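Flavin-nucleotide-binding protein (Azotobacter vinelandii, PDB 6RK0) is the flavocytochrome Anf3, a low-potential terminal oxidase that binds FAD and haem b and is associated with the iron-only nitrogenase. Local coordinates at the interface of chains A and B. Coordinates in Å, arbitrary orientation; residue numbers count along the deposited sequence, not the author numbering. Chains: chain A/B, Uncharacterized protein.

The three contacts sample one two-fold symmetric interface between identical chains. Contact 1 lies between the others, about 21 Å from contact 2 and 28 Å from contact 3 (centres of C-alpha atoms), whereas contacts 2 and 3 are about 46 Å apart. Strand 192-200 ties them together: it contributes residues from both chains to contact 1, its first residue stands in contact 3, and residue 191 just before it serves contacts 2 and 3. Those two share the pairing of residues 191 and 206 with the chains exchanged. Pyridoxamine 5'-phosphate oxidase-like split-barrel flavoproteins are typically dimers, so this pairing is probably the biological one.

Contact 1: the interface of chains A and B. Residues chain A 95, 196; chain B 43-44, 61, 198, 222, 224.
A:Leu95, on strand 88-100, is the main plug of this apolar patch, burying 76 Å² against chain B. Its CD2 methyl meets CD1 of B:Leu224 tip to tip at 3.7 Å. Both methyls straddle the CE2/CZ edge of the B:Phe61 ring, CD1 4.0 Å from CE2, the two side chains crossing at about a right angle. A chi1 of 174° turns CG of A:Leu95 anti to its backbone nitrogen and aims the methyl fork into chain B. B:Pro43 CB covers the centre of one face of the B:Phe61 ring and probably helps hold it; B:Phe61 belongs to the FAD site, placing the dimer contact next to a flavin-binding residue.

A:Ile196, on strand 192-200, divides its contacts between its two branches. The CG2 methyl touches CD1 of B:Tyr198 at 3.7 Å, while CD1 at the end of the longer branch approaches CE2 of B:Phe222 at 3.9 Å. B:Leu224 CD1 rests over one face of the B:Tyr198 phenol, offset toward the rim, and probably helps fix it. A water links the two chains beside the hydrocarbon core: the backbone N of A:Leu95 bonds to it at 3.0 Å, almost straight at 173°, and the phenol OH of B:Tyr198 lies 2.7 Å from the same water.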
# COMPACT_ATOMS: atom_id res chain seq x y z
N LEU A 95 4.52 -6.25 0.73
CA LEU A 95 4.23 -7.56 0.14
C LEU A 95 5.54 -8.22 -0.25
O LEU A 95 6.31 -7.67 -1.05
CB LEU A 95 3.30 -7.37 -1.06
CG LEU A 95 3.03 -8.62 -1.87
CD1 LEU A 95 2.38 -9.74 -1.02
CD2 LEU A 95 2.13 -8.25 -3.06
N ILE A 196 8.54 -11.52 -3.98
CA ILE A 196 8.16 -10.21 -4.54
C ILE A 196 8.97 -9.18 -3.76
O ILE A 196 9.08 -9.27 -2.53
CB ILE A 196 6.65 -9.95 -4.31
CG1 ILE A 196 5.81 -10.96 -5.08
CG2 ILE A 196 6.28 -8.48 -4.63
CD1 ILE A 196 4.34 -11.01 -4.65
N PRO B 43 -2.47 -6.73 -7.07
CA PRO B 43 -3.42 -7.42 -6.20
C PRO B 43 -3.63 -6.75 -4.86
O PRO B 43 -4.47 -7.24 -4.10
CB PRO B 43 -2.75 -8.79 -5.97
CG PRO B 43 -1.28 -8.44 -5.93
CD PRO B 43 -1.13 -7.35 -7.00
N LEU B 44 -2.86 -5.72 -4.51
CA LEU B 44 -2.82 -5.23 -3.14
C LEU B 44 -3.64 -3.95 -2.95
O LEU B 44 -3.31 -2.89 -3.54
CB LEU B 44 -1.38 -4.98 -2.69
CG LEU B 44 -1.23 -4.45 -1.26
CD1 LEU B 44 -1.79 -5.39 -0.22
CD2 LEU B 44 0.26 -4.15 -0.97
N PHE B 61 -5.61 -8.57 -0.34
CA PHE B 61 -5.67 -8.81 -1.77
C PHE B 61 -7.05 -8.48 -2.30
O PHE B 61 -8.04 -8.52 -1.57
CB PHE B 61 -5.30 -10.25 -2.08
CG PHE B 61 -3.81 -10.43 -2.39
CD1 PHE B 61 -3.37 -11.34 -3.31
CD2 PHE B 61 -2.83 -9.57 -1.81
CE1 PHE B 61 -2.00 -11.50 -3.59
CE2 PHE B 61 -1.45 -9.72 -2.09
CZ PHE B 61 -1.04 -10.72 -2.97
N TYR B 198 7.53 -3.09 -8.75
CA TYR B 198 7.60 -4.45 -8.21
C TYR B 198 8.41 -5.35 -9.13
O TYR B 198 8.34 -5.26 -10.37
CB TYR B 198 6.20 -5.03 -8.06
CG TYR B 198 5.49 -4.59 -6.80
CD1 TYR B 198 6.01 -4.90 -5.52
CD2 TYR B 198 4.28 -3.91 -6.84
CE1 TYR B 198 5.34 -4.55 -4.34
CE2 TYR B 198 3.60 -3.59 -5.69
CZ TYR B 198 4.13 -3.89 -4.44
OH TYR B 198 3.44 -3.56 -3.31
N PHE B 222 2.48 -15.38 -13.12
CA PHE B 222 2.12 -14.42 -12.08
C PHE B 222 3.02 -13.19 -12.18
O PHE B 222 4.23 -13.31 -12.29
CB PHE B 222 2.24 -15.04 -10.69
CG PHE B 222 2.16 -14.01 -9.60
CD1 PHE B 222 0.93 -13.47 -9.23
CD2 PHE B 222 3.29 -13.54 -8.98
CE1 PHE B 222 0.86 -12.46 -8.27
CE2 PHE B 222 3.21 -12.55 -8.00
CZ PHE B 222 2.00 -12.03 -7.65
N LEU B 224 2.96 -8.57 -11.17
CA LEU B 224 2.26 -7.47 -10.52
C LEU B 224 3.03 -6.19 -10.76
O LEU B 224 4.24 -6.22 -11.02
CB LEU B 224 2.04 -7.66 -9.01
CG LEU B 224 3.23 -7.42 -8.06
CD1 LEU B 224 2.74 -7.41 -6.64
CD2 LEU B 224 4.33 -8.43 -8.26
O HOH W 1 4.77 -3.77 -0.95

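Contact 2: the interface of chains A and B. Residues chain A 102, 178, 185, 189, 191; chain B 206, 208-209.
A:Tyr185 and B:Arg208 stack face to face at the centre of this loop contact, ring and guanidinium planes only 1° apart. CZ of the arginine lies 3.4 Å from the centroid of the ring, a cation-pi pair; a bend at chi3 (66°) folds the guanidinium back over the phenol. The aliphatic CD of A:Arg102 approaches the opposite face, toward its rim. Nearby, the CB atoms of A:Ala191 and B:Asp206 pack at 3.9 Å.

Around this core, A:Arg102 directs NH1 and NH2 end-on at one oxygen of the B:Asp206 carboxylate, OD2, in a salt bridge; NH1 stands at 2.9 Å. The two planes are 83° apart; NH1 comes nearly along the C-O axis of OD2 and NH2 from above the carboxylate plane. The other oxygen, OD1, accepts the backbone N of B:Arg208 from above the carboxylate plane, which probably helps hold the carboxylate in place.

B:Asn209 reads the backbone of A:Ala191 from both ends of its amide: OD1 accepts N at 2.9 Å, and ND2 donates to O in the carbonyl plane, on a lone pair. That same O also takes the backbone N of B:Asp206. At the rim, a water lies 2.6 Å from A:Tyr185 OH and 2.7 Å from B:Asp206 OD2.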
# COMPACT_ATOMS: atom_id res chain seq x y z
N ARG A 102 -0.94 -26.45 -1.43
CA ARG A 102 -1.61 -27.59 -2.05
C ARG A 102 -3.11 -27.43 -2.07
O ARG A 102 -3.76 -28.06 -2.91
CB ARG A 102 -1.21 -28.86 -1.30
CG ARG A 102 0.25 -29.19 -1.40
CD ARG A 102 0.75 -30.06 -0.25
NE ARG A 102 2.17 -30.31 -0.35
CZ ARG A 102 3.12 -29.42 -0.06
NH1 ARG A 102 2.81 -28.27 0.55
NH2 ARG A 102 4.39 -29.71 -0.30
N PRO A 178 4.91 -22.43 2.29
CA PRO A 178 3.50 -22.71 2.58
C PRO A 178 3.37 -23.62 3.79
O PRO A 178 4.26 -24.42 4.12
CB PRO A 178 2.99 -23.41 1.30
CG PRO A 178 4.12 -23.67 0.52
CD PRO A 178 5.28 -22.92 0.95
N TYR A 185 -0.25 -33.44 2.45
CA TYR A 185 1.11 -33.55 1.95
C TYR A 185 1.34 -34.72 1.00
O TYR A 185 2.41 -34.75 0.38
CB TYR A 185 2.12 -33.51 3.10
CG TYR A 185 2.37 -32.09 3.55
CD1 TYR A 185 3.35 -31.31 2.94
CD2 TYR A 185 1.57 -31.50 4.51
CE1 TYR A 185 3.53 -29.98 3.29
CE2 TYR A 185 1.73 -30.19 4.88
CZ TYR A 185 2.73 -29.41 4.28
OH TYR A 185 2.86 -28.10 4.63
N SER A 189 0.52 -31.86 -5.94
CA SER A 189 0.51 -30.50 -6.46
C SER A 189 1.76 -29.78 -5.97
O SER A 189 2.30 -30.10 -4.91
CB SER A 189 -0.79 -29.77 -6.10
OG SER A 189 -0.93 -28.55 -6.81
N ALA A 191 3.94 -26.87 -4.47
CA ALA A 191 3.80 -25.78 -3.54
C ALA A 191 5.11 -25.01 -3.49
O ALA A 191 6.19 -25.54 -3.80
CB ALA A 191 3.43 -26.31 -2.17
N ASP B 206 8.64 -25.49 -2.28
CA ASP B 206 8.51 -25.99 -0.92
C ASP B 206 9.43 -27.22 -0.77
O ASP B 206 9.32 -28.15 -1.57
CB ASP B 206 7.06 -26.40 -0.71
CG ASP B 206 6.75 -26.94 0.66
OD1 ASP B 206 7.65 -27.06 1.52
OD2 ASP B 206 5.54 -27.26 0.88
N ARG B 208 9.07 -29.56 1.13
CA ARG B 208 8.19 -30.71 1.33
C ARG B 208 7.48 -31.17 0.05
O ARG B 208 6.71 -32.13 0.09
CB ARG B 208 7.15 -30.43 2.41
CG ARG B 208 7.79 -30.19 3.78
CD ARG B 208 6.82 -30.09 4.91
NE ARG B 208 6.13 -31.35 5.12
CZ ARG B 208 5.15 -31.52 6.00
NH1 ARG B 208 4.74 -30.50 6.75
NH2 ARG B 208 4.57 -32.69 6.10
N ASN B 209 7.72 -30.54 -1.09
CA ASN B 209 7.14 -31.06 -2.32
C ASN B 209 7.57 -32.50 -2.56
O ASN B 209 8.71 -32.90 -2.33
CB ASN B 209 7.62 -30.26 -3.52
CG ASN B 209 6.84 -28.96 -3.74
OD1 ASN B 209 5.78 -28.76 -3.16
ND2 ASN B 209 7.36 -28.12 -4.59
O HOH W 2 4.93 -26.97 3.50
O HOH W 3 5.18 -34.15 1.20

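Contact 3: the interface of chains A and B. Residues chain A 203-206; chain B 190-192.
The backbone N of A:Asp206 donates to the carbonyl O of B:Ala191 at 2.9 Å, a nearly straight bond with 175° at the hydrogen. The donor stands above the carbonyl plane, 39° out of it. This bond secures one end of a short antiparallel beta bridge, in which A:Pro205 pairs with B:Gly192, the first residue of strand 192-200. Beside it, the carbonyl O of A:Glu204 closes on CA of B:Gly192 at 3.2 Å, a backbone approach that the absence of a side chain at the glycine may favour.

B:Trp190 supplies the apolar part and buries 35 Å², the most in the patch. With CG anti to the backbone N (chi1 -173°), its indole reaches across to the prolines of chain A. A:Pro205 packs over one side of the benzo rim, its CA 3.5 Å from CZ2, while A:Pro203 CB touches the edge at CH2, 3.8 Å away and slightly to the other side of the plane. CB of A:Pro205 adds a contact to CZ2 at 3.7 Å. The tryptophan thus packs on the proline-rich segment 203-205 next to the bridge. At the other side of the hydrogen bond, CB of A:Asp206 rests 3.9 Å from CB of B:Ala191.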
# COMPACT_ATOMS: atom_id res chain seq x y z
N PRO A 203 18.66 6.05 -12.21
CA PRO A 203 18.00 7.36 -12.31
C PRO A 203 17.96 7.87 -13.74
O PRO A 203 18.86 7.62 -14.54
CB PRO A 203 18.83 8.26 -11.41
CG PRO A 203 19.49 7.31 -10.45
CD PRO A 203 19.80 6.09 -11.28
N GLU A 204 16.90 8.59 -14.04
CA GLU A 204 16.68 9.17 -15.35
C GLU A 204 16.73 10.68 -15.24
O GLU A 204 15.89 11.29 -14.58
CB GLU A 204 15.33 8.71 -15.87
CG GLU A 204 15.42 7.18 -16.00
CD GLU A 204 14.24 6.55 -16.61
OE1 GLU A 204 13.30 7.24 -17.01
OE2 GLU A 204 14.23 5.30 -16.63
N PRO A 205 17.71 11.32 -15.86
CA PRO A 205 17.86 12.76 -15.69
C PRO A 205 16.74 13.54 -16.36
O PRO A 205 16.27 13.20 -17.45
CB PRO A 205 19.19 13.07 -16.40
CG PRO A 205 19.30 11.97 -17.47
CD PRO A 205 18.75 10.74 -16.73
N ASP A 206 16.38 14.66 -15.73
CA ASP A 206 15.49 15.62 -16.39
C ASP A 206 16.22 16.17 -17.61
O ASP A 206 17.33 16.69 -17.48
CB ASP A 206 15.24 16.76 -15.39
CG ASP A 206 14.30 17.83 -15.90
OD1 ASP A 206 13.83 17.74 -17.06
OD2 ASP A 206 14.01 18.76 -15.09
N TRP B 190 20.85 18.89 -9.90
CA TRP B 190 20.45 17.81 -10.80
C TRP B 190 19.03 17.34 -10.45
O TRP B 190 18.77 16.96 -9.31
CB TRP B 190 21.41 16.64 -10.62
CG TRP B 190 21.24 15.51 -11.59
CD1 TRP B 190 21.92 15.33 -12.78
CD2 TRP B 190 20.36 14.39 -11.47
NE1 TRP B 190 21.52 14.18 -13.39
CE2 TRP B 190 20.55 13.57 -12.62
CE3 TRP B 190 19.41 13.99 -10.49
CZ2 TRP B 190 19.85 12.38 -12.81
CZ3 TRP B 190 18.73 12.81 -10.71
CH2 TRP B 190 18.94 12.03 -11.85
N ALA B 191 18.16 17.33 -11.44
CA ALA B 191 16.79 16.87 -11.28
C ALA B 191 16.59 15.61 -12.12
O ALA B 191 17.31 15.36 -13.09
CB ALA B 191 15.84 17.99 -11.70
N GLY B 192 15.58 14.81 -11.74
CA GLY B 192 15.32 13.59 -12.48
C GLY B 192 14.36 12.70 -11.71
O GLY B 192 13.68 13.15 -10.79